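PDB 4YO7: sugar ABC transporter (Sugar-binding protein) from Bacillus halodurans, which probably binds a carbohydrate-like solute for uptake by an ABC transporter and holds myo-inositol in its cleft here. Local coordinates for residues L155-E160 / A231-N236; I184-G189 / A259-T264; G242-L247 / E273-V278. One frame throughout, in Å; residues are numbered along the deposited sequence.

Contact 1 of 3, residues L155-E160 / A231-N236; sequences LLQMEE and AVVANN. With INS (1,2,3,4,5,6-hexahydroxy-cyclohexane), chain F.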
ATOM      1  N   LEU A 155      -2.660   8.743  10.109  1.00  9.97           N
ATOM      2  CA  LEU A 155      -2.630   9.325  11.454  1.00 10.61           C
ATOM      3  C   LEU A 155      -1.201   9.363  12.011  1.00 10.92           C
ATOM      4  O   LEU A 155      -0.765  10.386  12.543  1.00 11.69           O
ATOM      5  CB  LEU A 155      -3.542   8.548  12.393  1.00 12.13           C
ATOM      6  CG  LEU A 155      -5.049   8.640  12.163  1.00 13.21           C
ATOM      7  CD1 LEU A 155      -5.759   7.536  12.914  1.00 13.96           C
ATOM      8  CD2 LEU A 155      -5.583   9.977  12.621  1.00 13.08           C
ATOM      9  N   LEU A 156      -0.461   8.275  11.859  1.00 12.87           N
ATOM     10  CA  LEU A 156       0.909   8.201  12.388  1.00 11.21           C
ATOM     11  C   LEU A 156       1.798   9.210  11.693  1.00 13.73           C
ATOM     12  O   LEU A 156       2.565   9.920  12.338  1.00 13.17           O
ATOM     13  CB  LEU A 156       1.484   6.795  12.218  1.00 12.17           C
ATOM     14  CG  LEU A 156       0.963   5.702  13.148  1.00 15.12           C
ATOM     15  CD1 LEU A 156       1.434   4.332  12.637  1.00 14.80           C
ATOM     16  CD2 LEU A 156       1.410   5.909  14.614  1.00 19.41           C
ATOM     17  N   GLN A 157       1.677   9.259  10.367  1.00 11.68           N
ATOM     18  CA  GLN A 157       2.463  10.146   9.531  1.00 10.64           C
ATOM     19  C   GLN A 157       2.252  11.600   9.923  1.00 11.12           C
ATOM     20  O   GLN A 157       3.199  12.350  10.136  1.00 12.18           O
ATOM     21  CB  GLN A 157       2.072   9.936   8.054  1.00 11.07           C
ATOM     22  CG  GLN A 157       2.803  10.794   7.089  1.00 12.90           C
ATOM     23  CD  GLN A 157       2.219  10.690   5.696  1.00 13.81           C
ATOM     24  OE1 GLN A 157       0.986  10.684   5.518  1.00 10.50           O
ATOM     25  NE2 GLN A 157       3.085  10.603   4.694  1.00 10.79           N
HETATM   26  N   MSE A 158       0.988  12.008   9.997  1.00 12.00           N
HETATM   27  CA  MSE A 158       0.686  13.409  10.206  1.00 11.54           C
HETATM   28  C   MSE A 158       0.841  13.818  11.663  1.00 12.22           C
HETATM   29  O   MSE A 158       1.150  14.970  11.952  1.00 12.72           O
HETATM   30  CB  MSE A 158      -0.729  13.723   9.706  1.00 11.34           C
HETATM   31  CG  MSE A 158      -1.054  15.175   9.620  1.00 12.02           C
HETATM   32 SE   MSE A 158       0.045  16.164   8.333  1.00 22.10          SE
HETATM   33  CE  MSE A 158       0.493  17.699   9.413  1.00 15.07           C
ATOM     34  N   GLU A 159       0.669  12.887  12.592  1.00 14.22           N
ATOM     35  CA  GLU A 159       1.015  13.190  13.978  1.00 14.73           C
ATOM     36  C   GLU A 159       2.473  13.645  14.091  1.00 17.10           C
ATOM     37  O   GLU A 159       2.790  14.605  14.793  1.00 16.11           O
ATOM     38  CB  GLU A 159       0.801  11.973  14.867  1.00 15.29           C
ATOM     39  CG  GLU A 159      -0.604  11.715  15.332  1.00 40.01           C
ATOM     40  CD  GLU A 159      -0.702  10.357  16.016  1.00 52.52           C
ATOM     41  OE1 GLU A 159       0.360   9.831  16.440  1.00 43.36           O
ATOM     42  OE2 GLU A 159      -1.825   9.814  16.113  1.00 61.29           O
ATOM     43  N   GLU A 160       3.365  12.949  13.401  1.00 14.55           N
ATOM     44  CA  GLU A 160       4.785  13.251  13.525  1.00 15.46           C
ATOM     45  C   GLU A 160       5.093  14.558  12.793  1.00 17.92           C
ATOM     46  O   GLU A 160       5.845  15.402  13.299  1.00 17.78           O
ATOM     47  CB  GLU A 160       5.629  12.090  12.988  1.00 16.29           C
ATOM     48  CG  GLU A 160       7.127  12.298  13.119  1.00 17.58           C
ATOM     49  CD  GLU A 160       7.620  12.408  14.551  1.00 22.53           C
ATOM     50  OE1 GLU A 160       6.898  12.031  15.506  1.00 19.92           O
ATOM     51  OE2 GLU A 160       8.753  12.905  14.725  1.00 23.79           O
ATOM     52  N   ALA A 231       5.079  21.748   4.640  1.00 15.08           N
ATOM     53  CA  ALA A 231       5.216  20.286   4.607  1.00 12.01           C
ATOM     54  C   ALA A 231       4.484  19.713   3.420  1.00 12.79           C
ATOM     55  O   ALA A 231       3.386  20.162   3.078  1.00 13.69           O
ATOM     56  CB  ALA A 231       4.685  19.660   5.875  1.00 15.00           C
ATOM     57  N   VAL A 232       5.119  18.717   2.808  1.00 11.41           N
ATOM     58  CA  VAL A 232       4.530  17.943   1.733  1.00 10.31           C
ATOM     59  C   VAL A 232       4.308  16.558   2.305  1.00 10.29           C
ATOM     60  O   VAL A 232       5.255  15.909   2.735  1.00 12.80           O
ATOM     61  CB  VAL A 232       5.431  17.897   0.492  1.00 13.23           C
ATOM     62  CG1 VAL A 232       4.854  16.927  -0.561  1.00 16.00           C
ATOM     63  CG2 VAL A 232       5.584  19.297  -0.073  1.00 17.71           C
ATOM     64  N   VAL A 233       3.054  16.132   2.341  1.00  9.44           N
ATOM     65  CA  VAL A 233       2.671  14.904   3.007  1.00  9.20           C
ATOM     66  C   VAL A 233       2.021  14.005   1.963  1.00  8.67           C
ATOM     67  O   VAL A 233       0.954  14.320   1.433  1.00 10.02           O
ATOM     68  CB  VAL A 233       1.726  15.194   4.200  1.00 10.03           C
ATOM     69  CG1 VAL A 233       1.388  13.929   4.914  1.00 11.94           C
ATOM     70  CG2 VAL A 233       2.398  16.161   5.162  1.00 13.27           C
ATOM     71  N   ALA A 234       2.694  12.905   1.652  1.00  8.69           N
ATOM     72  CA  ALA A 234       2.305  12.056   0.525  1.00 10.51           C
ATOM     73  C   ALA A 234       1.760  10.727   0.984  1.00  8.82           C
ATOM     74  O   ALA A 234       2.275  10.126   1.923  1.00  8.88           O
ATOM     75  CB  ALA A 234       3.492  11.835  -0.390  1.00 11.57           C
ATOM     76  N   ASN A 235       0.725  10.252   0.301  1.00  9.24           N
ATOM     77  CA  ASN A 235       0.145   8.954   0.598  1.00  9.70           C
ATOM     78  C   ASN A 235       1.127   7.768   0.415  1.00  7.78           C
ATOM     79  O   ASN A 235       0.827   6.655   0.889  1.00  8.84           O
ATOM     80  CB  ASN A 235      -1.073   8.670  -0.298  1.00  7.48           C
ATOM     81  CG  ASN A 235      -2.355   9.445   0.047  1.00  8.82           C
ATOM     82  OD1 ASN A 235      -3.350   9.312  -0.701  1.00  8.32           O
ATOM     83  ND2 ASN A 235      -2.377  10.226   1.126  1.00  9.21           N
ATOM     84  N   ASN A 236       2.213   7.927  -0.360  1.00  8.02           N
ATOM     85  CA  ASN A 236       3.254   6.905  -0.348  1.00  8.40           C
ATOM     86  C   ASN A 236       4.636   7.466  -0.587  1.00  8.89           C
ATOM     87  O   ASN A 236       4.814   8.640  -0.921  1.00  9.93           O
ATOM     88  CB  ASN A 236       2.955   5.769  -1.361  1.00  8.28           C
ATOM     89  CG  ASN A 236       3.321   6.094  -2.812  1.00 10.97           C
ATOM     90  OD1 ASN A 236       3.464   7.246  -3.218  1.00 10.60           O
ATOM     91  ND2 ASN A 236       3.437   5.028  -3.620  1.00  8.92           N
TER
HETATM   92  C1  INS F 405       0.046   0.481  -3.634  1.00  7.14           C
HETATM   93  C2  INS F 405       1.461   1.048  -3.594  1.00  7.73           C
HETATM   94  C3  INS F 405       1.605   1.925  -2.351  1.00  7.59           C
HETATM   95  C4  INS F 405       1.336   1.126  -1.070  1.00  7.38           C
HETATM   96  C5  INS F 405      -0.080   0.517  -1.143  1.00  6.72           C
HETATM   97  C6  INS F 405      -0.215  -0.348  -2.388  1.00  7.07           C
HETATM   98  O1  INS F 405      -0.126  -0.381  -4.792  1.00  8.46           O
HETATM   99  O2  INS F 405       2.367  -0.051  -3.515  1.00  9.50           O
HETATM  100  O3  INS F 405       2.968   2.443  -2.365  1.00  9.03           O
HETATM  101  O4  INS F 405       1.372   2.004   0.066  1.00  7.59           O
HETATM  102  O5  INS F 405      -0.267  -0.323   0.010  1.00  6.97           O
HETATM  103  O6  INS F 405      -1.609  -0.844  -2.444  1.00  7.20           O
HETATM  104  O   HOH W   1      -0.580  10.963   3.170  1.00 13.35           O
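The side-chain amide of Gln157 lies between two aliphatic groups. Over one face sits CG1 of Val233, 3.4 Å from Gln157 CD, and over the opposite face the side chain of Ile261, from the loop after strand 257-259. In its own plane the amide donates from NE2 to the backbone O of Ala234 (2.9 Å), a nearly straight bond at 171°, although the donor is tilted 31° from the plane of that carbonyl. The amide oxygen is served by a water, which donates to Gln157 OE1 (2.8 Å) and accepts from Asn235 ND2. With CG anti to the backbone N (chi1 180°) and the chain extended beyond it, Gln157 runs alongside Val233, the two side chains passing in opposite directions, and reaches Ala234 at the end of the strand. Helix 150-164 here runs antiparallel to strand 231-234, their short axes 9.8 Å apart, as expected where a helix lies on a parallel sheet in the alpha/beta lobe of a periplasmic binding protein. One residue on, the bent chain of selenomethionine Met158 crosses Val233 at about a right angle and sets SE 3.9 Å from CG2, so the two valine methyls are divided between Gln157 and Met158. Past the strand the loop turns to the ligand. Asn235 has its amide fixed by Gly176 N at OD1 and by Thr187 OG1, besides the water, at ND2. Asn236 is the N-cap of the following helix: OD1 takes the backbone N of Met239, which orients the amide, while ND2 donates to O3 of the bound inositol (2.9 Å) in a nearly straight bond and also to the backbone O of Phe210.

Contact 2 of 3, residues I184-G189 / A259-T264; sequences IMRTEG and AGIDAT. With INS (1,2,3,4,5,6-hexahydroxy-cyclohexane), chain F.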
ATOM      1  N   ILE A 184      -7.945   7.251   0.015  1.00  6.82           N
ATOM      2  CA  ILE A 184      -9.020   7.897   0.725  1.00  6.69           C
ATOM      3  C   ILE A 184      -8.686   7.974   2.205  1.00  9.93           C
ATOM      4  O   ILE A 184      -8.854   9.025   2.848  1.00  9.00           O
ATOM      5  CB  ILE A 184     -10.367   7.142   0.519  1.00  8.66           C
ATOM      6  CG1 ILE A 184     -10.819   7.251  -0.935  1.00  9.27           C
ATOM      7  CG2 ILE A 184     -11.435   7.674   1.498  1.00 14.11           C
ATOM      8  CD1 ILE A 184     -11.885   6.244  -1.302  1.00 13.41           C
HETATM    9  N   MSE A 185      -8.192   6.869   2.746  1.00  7.76           N
HETATM   10  CA  MSE A 185      -8.089   6.772   4.187  1.00  8.44           C
HETATM   11  C   MSE A 185      -6.760   7.286   4.735  1.00  7.82           C
HETATM   12  O   MSE A 185      -6.722   7.790   5.858  1.00  9.47           O
HETATM   13  CB  MSE A 185      -8.362   5.331   4.642  1.00  7.72           C
HETATM   14  CG  MSE A 185      -9.806   4.923   4.383  1.00  7.73           C
HETATM   15 SE   MSE A 185     -11.081   6.018   5.432  1.00 26.06          SE
HETATM   16  CE  MSE A 185     -10.925   5.116   7.121  1.00 24.86           C
ATOM     17  N   ARG A 186      -5.677   7.246   3.957  1.00  8.33           N
ATOM     18  CA  ARG A 186      -4.448   7.910   4.405  1.00  9.37           C
ATOM     19  C   ARG A 186      -4.678   9.412   4.481  1.00  7.51           C
ATOM     20  O   ARG A 186      -4.347  10.062   5.479  1.00 10.21           O
ATOM     21  CB  ARG A 186      -3.267   7.574   3.493  1.00  9.10           C
ATOM     22  CG  ARG A 186      -2.756   6.196   3.754  1.00  7.61           C
ATOM     23  CD  ARG A 186      -1.742   5.754   2.723  1.00  7.58           C
ATOM     24  NE  ARG A 186      -1.311   4.391   2.983  1.00  9.61           N
ATOM     25  CZ  ARG A 186      -0.617   3.657   2.120  1.00 10.59           C
ATOM     26  NH1 ARG A 186      -0.271   4.158   0.941  1.00  9.21           N
ATOM     27  NH2 ARG A 186      -0.282   2.423   2.429  1.00  9.99           N
ATOM     28  N   THR A 187      -5.290   9.967   3.447  1.00  7.66           N
ATOM     29  CA  THR A 187      -5.603  11.383   3.459  1.00  9.24           C
ATOM     30  C   THR A 187      -6.599  11.747   4.540  1.00  9.71           C
ATOM     31  O   THR A 187      -6.465  12.803   5.139  1.00  9.35           O
ATOM     32  CB  THR A 187      -6.104  11.813   2.077  1.00 12.50           C
ATOM     33  OG1 THR A 187      -5.006  11.710   1.192  1.00 11.53           O
ATOM     34  CG2 THR A 187      -6.604  13.272   2.040  1.00 13.60           C
ATOM     35  N   GLU A 188      -7.565  10.874   4.812  1.00  7.86           N
ATOM     36  CA  GLU A 188      -8.510  11.126   5.896  1.00  8.23           C
ATOM     37  C   GLU A 188      -7.777  11.164   7.247  1.00 10.47           C
ATOM     38  O   GLU A 188      -8.051  12.041   8.084  1.00 12.14           O
ATOM     39  CB  GLU A 188      -9.641  10.091   5.910  1.00 10.52           C
ATOM     40  CG  GLU A 188     -10.553  10.196   7.143  1.00 17.07           C
ATOM     41  CD  GLU A 188     -11.375  11.474   7.189  1.00 25.78           C
ATOM     42  OE1 GLU A 188     -11.480  12.184   6.152  1.00 23.01           O
ATOM     43  OE2 GLU A 188     -11.932  11.763   8.279  1.00 23.91           O
ATOM     44  N   GLY A 189      -6.821  10.265   7.445  1.00 10.91           N
ATOM     45  CA  GLY A 189      -6.038  10.259   8.670  1.00 10.98           C
ATOM     46  C   GLY A 189      -5.224  11.540   8.774  1.00 10.92           C
ATOM     47  O   GLY A 189      -5.141  12.142   9.842  1.00 11.62           O
ATOM     48  N   ALA A 259       7.130  13.954   3.913  1.00 12.15           N
ATOM     49  CA  ALA A 259       6.668  12.709   4.520  1.00 11.48           C
ATOM     50  C   ALA A 259       6.094  11.756   3.478  1.00 10.13           C
ATOM     51  O   ALA A 259       5.391  12.174   2.549  1.00 11.31           O
ATOM     52  CB  ALA A 259       5.640  13.016   5.595  1.00 11.61           C
ATOM     53  N   GLY A 260       6.366  10.458   3.680  1.00 10.92           N
ATOM     54  CA  GLY A 260       5.794   9.389   2.873  1.00 11.18           C
ATOM     55  C   GLY A 260       5.239   8.265   3.731  1.00 12.10           C
ATOM     56  O   GLY A 260       5.191   8.384   4.963  1.00 14.58           O
ATOM     57  N   ILE A 261       4.802   7.195   3.066  1.00 11.47           N
ATOM     58  CA  ILE A 261       4.332   5.962   3.707  1.00  8.78           C
ATOM     59  C   ILE A 261       4.837   4.798   2.880  1.00 10.98           C
ATOM     60  O   ILE A 261       4.788   4.869   1.656  1.00 11.64           O
ATOM     61  CB  ILE A 261       2.761   5.912   3.822  1.00  7.92           C
ATOM     62  CG1 ILE A 261       2.289   6.975   4.835  1.00 10.89           C
ATOM     63  CG2 ILE A 261       2.251   4.513   4.221  1.00  9.81           C
ATOM     64  CD1 ILE A 261       0.802   7.246   4.840  1.00 11.11           C
ATOM     65  N   ASP A 262       5.339   3.787   3.599  1.00  9.65           N
ATOM     66  CA  ASP A 262       5.719   2.436   3.146  1.00  9.74           C
ATOM     67  C   ASP A 262       7.039   2.017   3.807  1.00 12.08           C
ATOM     68  O   ASP A 262       7.218   0.862   4.148  1.00 12.31           O
ATOM     69  CB  ASP A 262       5.892   2.308   1.628  1.00 10.52           C
ATOM     70  CG  ASP A 262       4.567   2.194   0.859  1.00 11.51           C
ATOM     71  OD1 ASP A 262       4.602   2.473  -0.354  1.00 10.77           O
ATOM     72  OD2 ASP A 262       3.511   1.843   1.448  1.00 10.93           O
ATOM     73  N   ALA A 263       7.967   2.966   3.939  1.00 12.05           N
ATOM     74  CA  ALA A 263       9.339   2.703   4.392  1.00 17.34           C
ATOM     75  C   ALA A 263      10.024   1.693   3.471  1.00 14.27           C
ATOM     76  O   ALA A 263      10.653   0.726   3.926  1.00 16.67           O
ATOM     77  CB  ALA A 263       9.369   2.215   5.837  1.00 15.92           C
ATOM     78  N   THR A 264       9.911   1.932   2.171  1.00 14.42           N
ATOM     79  CA  THR A 264      10.659   1.135   1.205  1.00 14.45           C
ATOM     80  C   THR A 264      12.158   1.381   1.368  1.00 14.24           C
ATOM     81  O   THR A 264      12.583   2.371   1.966  1.00 15.82           O
ATOM     82  CB  THR A 264      10.300   1.472  -0.242  1.00 16.00           C
ATOM     83  OG1 THR A 264      10.578   2.856  -0.474  1.00 16.59           O
ATOM     84  CG2 THR A 264       8.841   1.169  -0.542  1.00 16.05           C
TER
HETATM   85  C1  INS F 405       0.046   0.481  -3.634  1.00  7.14           C
HETATM   86  C2  INS F 405       1.461   1.048  -3.594  1.00  7.73           C
HETATM   87  C3  INS F 405       1.605   1.925  -2.351  1.00  7.59           C
HETATM   88  C4  INS F 405       1.336   1.126  -1.070  1.00  7.38           C
HETATM   89  C5  INS F 405      -0.080   0.517  -1.143  1.00  6.72           C
HETATM   90  C6  INS F 405      -0.215  -0.348  -2.388  1.00  7.07           C
HETATM   91  O1  INS F 405      -0.126  -0.381  -4.792  1.00  8.46           O
HETATM   92  O2  INS F 405       2.367  -0.051  -3.515  1.00  9.50           O
HETATM   93  O3  INS F 405       2.968   2.443  -2.365  1.00  9.03           O
HETATM   94  O4  INS F 405       1.372   2.004   0.066  1.00  7.59           O
HETATM   95  O5  INS F 405      -0.267  -0.323   0.010  1.00  6.97           O
HETATM   96  O6  INS F 405      -1.609  -0.844  -2.444  1.00  7.20           O
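Arg186 reaches out of helix 181-195 over Ile261, and the two side chains meet obliquely. The extended stretch from CG to NE puts CD of Arg186 3.6 Å from Ile261 CD1, and further out the guanidinium lays one face on Ile261 CG2, which stands 3.6 Å above its plane, over the centre. Both branches of the isoleucine are thus in use: CG2, anti to the backbone N (chi1 of CG1 -69°), meets the flat group, and CD1 the aliphatic shaft. At its edge the guanidinium straddles a single ligand hydroxyl, with NH1 2.8 Å and NH2 2.9 Å from inositol O4; sharing one acceptor bends both bonds, to 146° and 142°. This is the ligand cleft of a two-lobed periplasmic binding protein, and the loop 260-264 supplies it from the C-terminal end of strand 257-259. Asp262 answers the arginine from that loop. Its carboxylate takes two neighbouring hydroxyls, inositol O3 donating to OD1 and O4 to OD2, each at 2.6 Å, so that O4 is gripped by three bonds. Between the charged groups themselves only a long salt bridge exists, Arg186 NH2 to Asp262 OD2 at 4.0 Å, with the oxygen well out of the guanidinium plane and no N-H aimed at it. Tyr311 OH is a further partner of Arg186 NH2, while Asp56, Asn133 and Arg134 also hydrogen-bond the inositol.

Contact 3 of 3, residues G242-L247 / E273-V278; sequences GAILAL and EGKLDV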
ATOM      1  N   GLY A 242       9.582  11.725  -5.392  1.00 12.09           N
ATOM      2  CA  GLY A 242       9.438  12.632  -6.516  1.00 13.40           C
ATOM      3  C   GLY A 242       9.419  14.090  -6.085  1.00 12.47           C
ATOM      4  O   GLY A 242      10.042  14.943  -6.707  1.00 12.96           O
ATOM      5  N   ALA A 243       8.707  14.388  -5.004  1.00 14.12           N
ATOM      6  CA  ALA A 243       8.672  15.758  -4.504  1.00 13.88           C
ATOM      7  C   ALA A 243      10.056  16.230  -4.082  1.00 13.19           C
ATOM      8  O   ALA A 243      10.444  17.380  -4.328  1.00 16.12           O
ATOM      9  CB  ALA A 243       7.728  15.860  -3.367  1.00 11.05           C
ATOM     10  N   ILE A 244      10.804  15.333  -3.465  1.00 12.67           N
ATOM     11  CA  ILE A 244      12.170  15.628  -3.045  1.00 13.60           C
ATOM     12  C   ILE A 244      13.034  16.016  -4.241  1.00 17.56           C
ATOM     13  O   ILE A 244      13.789  16.985  -4.169  1.00 16.97           O
ATOM     14  CB  ILE A 244      12.784  14.406  -2.288  1.00 15.09           C
ATOM     15  CG1 ILE A 244      12.189  14.337  -0.880  1.00 14.78           C
ATOM     16  CG2 ILE A 244      14.317  14.482  -2.236  1.00 17.41           C
ATOM     17  CD1 ILE A 244      12.356  13.023  -0.175  1.00 15.32           C
ATOM     18  N   LEU A 245      12.923  15.273  -5.342  1.00 17.19           N
ATOM     19  CA  LEU A 245      13.680  15.607  -6.545  1.00 17.74           C
ATOM     20  C   LEU A 245      13.363  17.016  -7.019  1.00 21.68           C
ATOM     21  O   LEU A 245      14.256  17.760  -7.452  1.00 19.28           O
ATOM     22  CB  LEU A 245      13.389  14.613  -7.661  1.00 17.73           C
ATOM     23  CG  LEU A 245      13.908  13.189  -7.474  1.00 23.37           C
ATOM     24  CD1 LEU A 245      13.336  12.261  -8.522  1.00 22.25           C
ATOM     25  CD2 LEU A 245      15.417  13.183  -7.527  1.00 26.86           C
ATOM     26  N   ALA A 246      12.092  17.395  -6.957  1.00 16.52           N
ATOM     27  CA  ALA A 246      11.712  18.722  -7.404  1.00 18.31           C
ATOM     28  C   ALA A 246      12.209  19.796  -6.440  1.00 16.18           C
ATOM     29  O   ALA A 246      12.675  20.853  -6.868  1.00 16.76           O
ATOM     30  CB  ALA A 246      10.211  18.812  -7.572  1.00 17.95           C
ATOM     31  N   LEU A 247      12.080  19.538  -5.146  1.00 16.20           N
ATOM     32  CA  LEU A 247      12.519  20.493  -4.135  1.00 15.53           C
ATOM     33  C   LEU A 247      14.035  20.653  -4.230  1.00 20.59           C
ATOM     34  O   LEU A 247      14.547  21.771  -4.188  1.00 20.99           O
ATOM     35  CB  LEU A 247      12.103  20.038  -2.736  1.00 15.77           C
ATOM     36  CG  LEU A 247      10.601  20.130  -2.410  1.00 16.05           C
ATOM     37  CD1 LEU A 247      10.235  19.184  -1.269  1.00 13.83           C
ATOM     38  CD2 LEU A 247      10.258  21.599  -2.114  1.00 21.41           C
ATOM     39  N   GLU A 273      19.968  10.023   4.028  1.00 27.20           N
ATOM     40  CA  GLU A 273      20.610  11.166   3.393  1.00 26.93           C
ATOM     41  C   GLU A 273      20.067  12.507   3.881  1.00 29.95           C
ATOM     42  O   GLU A 273      20.532  13.551   3.432  1.00 27.36           O
ATOM     43  CB  GLU A 273      20.449  11.078   1.876  1.00 31.04           C
ATOM     44  CG  GLU A 273      21.152   9.899   1.224  1.00 42.79           C
ATOM     45  CD  GLU A 273      20.719   9.681  -0.223  1.00 61.61           C
ATOM     46  OE1 GLU A 273      19.543   9.963  -0.549  1.00 71.70           O
ATOM     47  OE2 GLU A 273      21.550   9.224  -1.039  1.00 64.07           O
ATOM     48  N   GLY A 274      19.095  12.482   4.793  1.00 23.54           N
ATOM     49  CA  GLY A 274      18.510  13.695   5.352  1.00 21.96           C
ATOM     50  C   GLY A 274      17.502  14.416   4.472  1.00 27.11           C
ATOM     51  O   GLY A 274      17.197  15.580   4.707  1.00 25.92           O
ATOM     52  N   LYS A 275      16.972  13.719   3.475  1.00 20.84           N
ATOM     53  CA  LYS A 275      16.009  14.306   2.543  1.00 20.57           C
ATOM     54  C   LYS A 275      14.556  14.042   2.900  1.00 21.14           C
ATOM     55  O   LYS A 275      13.694  14.852   2.576  1.00 18.11           O
ATOM     56  CB  LYS A 275      16.262  13.785   1.129  1.00 19.72           C
ATOM     57  CG  LYS A 275      17.709  14.028   0.648  1.00 20.45           C
ATOM     58  CD  LYS A 275      17.933  13.406  -0.722  1.00 27.65           C
ATOM     59  CE  LYS A 275      19.399  13.529  -1.176  1.00 37.13           C
ATOM     60  NZ  LYS A 275      19.532  13.332  -2.648  1.00 33.71           N
ATOM     61  N   LEU A 276      14.298  12.908   3.542  1.00 20.10           N
ATOM     62  CA  LEU A 276      12.945  12.469   3.894  1.00 18.38           C
ATOM     63  C   LEU A 276      12.829  12.492   5.397  1.00 20.06           C
ATOM     64  O   LEU A 276      13.623  11.846   6.076  1.00 19.66           O
ATOM     65  CB  LEU A 276      12.659  11.058   3.348  1.00 15.53           C
ATOM     66  CG  LEU A 276      11.253  10.495   3.602  1.00 15.45           C
ATOM     67  CD1 LEU A 276      10.197  11.282   2.862  1.00 16.88           C
ATOM     68  CD2 LEU A 276      11.171   9.022   3.216  1.00 15.97           C
ATOM     69  N   ASP A 277      11.858  13.244   5.910  1.00 17.31           N
ATOM     70  CA  ASP A 277      11.727  13.460   7.357  1.00 16.99           C
ATOM     71  C   ASP A 277      10.945  12.375   8.081  1.00 16.90           C
ATOM     72  O   ASP A 277      11.257  12.058   9.229  1.00 19.14           O
ATOM     73  CB  ASP A 277      11.060  14.811   7.627  1.00 17.39           C
ATOM     74  CG  ASP A 277      11.860  15.969   7.056  1.00 24.22           C
ATOM     75  OD1 ASP A 277      12.837  16.382   7.707  1.00 26.97           O
ATOM     76  OD2 ASP A 277      11.538  16.427   5.945  1.00 22.92           O
ATOM     77  N   VAL A 278       9.934  11.828   7.410  1.00 15.08           N
ATOM     78  CA  VAL A 278       8.982  10.915   8.024  1.00 14.22           C
ATOM     79  C   VAL A 278       8.590   9.861   7.021  1.00 13.22           C
ATOM     80  O   VAL A 278       8.353  10.180   5.858  1.00 16.11           O
ATOM     81  CB  VAL A 278       7.709  11.663   8.491  1.00 15.49           C
ATOM     82  CG1 VAL A 278       6.679  10.686   9.082  1.00 16.55           C
ATOM     83  CG2 VAL A 278       8.038  12.765   9.479  1.00 17.20           C
TER
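Van der Waals contact carries this junction, and Ile244 supplies all of it from the helix side. Its CG2 methyl lies 3.9 Å from Lys275 CB and touches CD further along the chain, the two side chains crossing at about a right angle. The other branch, with CG1 anti to the carbonyl carbon (chi1 -75°), carries CD1 to the backbone of the loop, 3.6 Å from Lys275 O, and on to Leu276, whose CB is 4.0 Å away. Cut back to an alanine, Ile244 would lose both branches, which would probably open a gap against the loop and leave Leu276 CB and the aliphatic part of Lys275 without their partner on the helix. Charge interactions lie beyond this apolar patch. The extended lysine leads its amine away from Ile244 to a salt bridge with Glu248, of the same helix as Ile244, and a long one of 4.0 Å joins Lys275 NZ to Glu273 OE1. Gly274, with positive phi, ends helix 265-272 in a Schellman motif, immediately before Lys275 comes against Ile244. The contact joins helix 237-249 to the loop between helix 265-272 and strand 279-281, in the lobe built on the four-stranded parallel sheet. Val258 of strand 257-259 touches both Ile244 and Leu276, Leu253 packs on Ile244 and Lys275, and helix 212-224 lies against Ala243 and Ala246 of helix 237-249.

Read from the N terminus, 155-160 opens contact 1 and 184-189 opens contact 2 before 231-236 closes the first, a loop of 70 residues. Contact 3 then opens at 242-247, inside the still unfinished contact 2, which 259-264 closes; 273-278 closes contact 3 last. Contact 2 thus crosses both others, whereas contacts 1 and 3 stand in series. All lie in the lobe built on the four-stranded parallel sheet. Backbone hydrogen bonds from Val232 and Ala234 to Ala259 join contacts 1 and 2, and one between Gly260 N and Val278 O joins 2 and 3. Contacts 1 and 2 both reach the inositol; contact 3 sits farther out.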